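Local coordinates for amino acid ABC superfamily ATP binding cassette transporter, binding protein (Streptococcus pneumoniae, PDB 4H5G) that binds L-arginine as the substrate-binding protein of an amino acid ABC transporter, probably delivering it to the membrane permease for uptake, at residues 128-132 and 133-137. Sequence-based numbering, arbitrary orientation.
Sequences AQKGT and VPESM. With ARG (arginine), chain L; SO4 (sulfate ion), chain C.
Thr-132 and Glu-135 meet where strand 125-129 runs through a type II turn, Gln-129 to Thr-132 with Gly-131 at positive phi, straight into helix 133-141. The first backbone bond of the helix runs from Ser-136 N to Thr-132 O at 3.0 Å. As N-cap, Thr-132 accepts from Glu-135 N through OG1 at 3.2 Å. With chi1 at 71°, OG1 sits between the backbone N and the carbonyl carbon, where it also donates to Gln-129 O at 2.7 Å, tying turn to helix. The ring of Pro-134 crosses this side chain at about a right angle, its CD 3.4 Å from Thr-132 OG1. Glu-135 reaches back over the turn as an extended chain: Gly-131 N meets its OE2 from above the carboxylate plane at 2.8 Å, and a water bridges the same oxygen to Thr-132 O and Ser-136 OG. The other oxygen, OE1, is hydrogen-bonded to Ser-149 OG on strand 146-150. This strand-to-helix connection opens the beta-alpha-beta unit of strand 125-129, helix 133-141 and strand 146-150 in a type II periplasmic binding protein fold, and it lines the arginine pocket. Val-133 N, at the start of the helix, donates almost straight to OXT of the bound arginine at 2.8 Å, where the helix dipole would probably help stabilise the carboxylate. At the ligand's far end, Gln-129 OE1 accepts from NH2 of the bound arginine at 3.0 Å, while Gln-129 NE2 bonds to Thr-151 O. Near the end of the strand, Ala-128 CB packs 3.6 Å from Glu-135 CA.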
# COMPACT_ATOMS: atom_id res chain seq x y z
N ALA A 128 4.48 -7.80 -10.90
CA ALA A 128 4.56 -7.10 -9.61
C ALA A 128 4.68 -5.61 -9.89
O ALA A 128 4.94 -5.21 -11.03
CB ALA A 128 5.73 -7.58 -8.80
N GLN A 129 4.51 -4.79 -8.86
CA GLN A 129 4.47 -3.34 -9.04
C GLN A 129 5.87 -2.74 -8.97
O GLN A 129 6.65 -3.08 -8.07
CB GLN A 129 3.56 -2.71 -7.99
CG GLN A 129 3.38 -1.21 -8.12
CD GLN A 129 2.17 -0.72 -7.34
OE1 GLN A 129 1.88 -1.21 -6.24
NE2 GLN A 129 1.45 0.25 -7.91
N LYS A 130 6.19 -1.85 -9.90
CA LYS A 130 7.51 -1.19 -9.92
C LYS A 130 7.77 -0.47 -8.63
O LYS A 130 6.90 0.25 -8.14
CB LYS A 130 7.56 -0.15 -11.05
CG LYS A 130 7.63 -0.74 -12.45
CD LYS A 130 7.75 0.34 -13.53
CE LYS A 130 7.90 -0.30 -14.90
NZ LYS A 130 8.03 0.69 -16.01
N GLY A 131 8.98 -0.64 -8.11
CA GLY A 131 9.44 0.08 -6.94
C GLY A 131 8.94 -0.49 -5.62
O GLY A 131 8.97 0.21 -4.62
N THR A 132 8.51 -1.76 -5.61
CA THR A 132 7.89 -2.33 -4.40
C THR A 132 8.61 -3.53 -3.81
O THR A 132 9.42 -4.19 -4.47
CB THR A 132 6.41 -2.75 -4.62
OG1 THR A 132 6.35 -3.90 -5.47
CG2 THR A 132 5.57 -1.60 -5.22
N VAL A 133 8.28 -3.82 -2.55
CA VAL A 133 8.75 -5.02 -1.87
C VAL A 133 8.31 -6.32 -2.56
O VAL A 133 9.14 -7.19 -2.80
CB VAL A 133 8.41 -5.00 -0.35
CG1 VAL A 133 8.75 -6.34 0.32
CG2 VAL A 133 9.17 -3.85 0.33
N PRO A 134 7.01 -6.46 -2.92
CA PRO A 134 6.63 -7.69 -3.65
C PRO A 134 7.41 -7.88 -4.96
O PRO A 134 7.67 -9.01 -5.35
CB PRO A 134 5.14 -7.48 -3.92
CG PRO A 134 4.68 -6.59 -2.81
CD PRO A 134 5.83 -5.65 -2.56
N GLU A 135 7.77 -6.78 -5.61
CA GLU A 135 8.60 -6.86 -6.82
C GLU A 135 10.00 -7.37 -6.48
O GLU A 135 10.52 -8.30 -7.13
CB GLU A 135 8.70 -5.50 -7.51
CG GLU A 135 9.57 -5.51 -8.76
CD GLU A 135 9.91 -4.11 -9.26
OE1 GLU A 135 9.96 -3.90 -10.50
OE2 GLU A 135 10.13 -3.21 -8.42
N SER A 136 10.61 -6.78 -5.46
CA SER A 136 11.96 -7.15 -5.03
C SER A 136 12.03 -8.61 -4.64
O SER A 136 12.99 -9.31 -4.94
CB SER A 136 12.41 -6.27 -3.86
OG SER A 136 12.55 -4.92 -4.24
N MET A 137 11.00 -9.07 -3.94
CA MET A 137 10.94 -10.45 -3.46
C MET A 137 10.95 -11.44 -4.61
O MET A 137 11.63 -12.46 -4.56
CB MET A 137 9.68 -10.64 -2.60
CG MET A 137 9.76 -9.91 -1.27
SD MET A 137 8.19 -10.00 -0.40
CE MET A 137 8.17 -11.74 0.04
N ARG L . 3.94 -2.71 0.60
CA ARG L . 4.65 -2.63 -0.69
C ARG L . 5.80 -1.65 -0.63
O ARG L . 5.88 -0.79 0.27
CB ARG L . 3.69 -2.23 -1.82
CG ARG L . 2.85 -0.98 -1.54
CD ARG L . 2.09 -0.53 -2.79
NE ARG L . 1.15 0.56 -2.49
CZ ARG L . 0.33 1.13 -3.36
NH1 ARG L . -0.50 2.10 -2.98
NH2 ARG L . 0.32 0.71 -4.62
OXT ARG L . 6.70 -1.71 -1.47
S SO4 C . 4.23 0.64 -17.44
O1 SO4 C . 3.70 -0.16 -16.34
O2 SO4 C . 5.39 -0.04 -18.02
O3 SO4 C . 3.19 0.79 -18.45
O4 SO4 C . 4.65 1.95 -16.95
O HOH W 1 11.60 -3.14 -6.28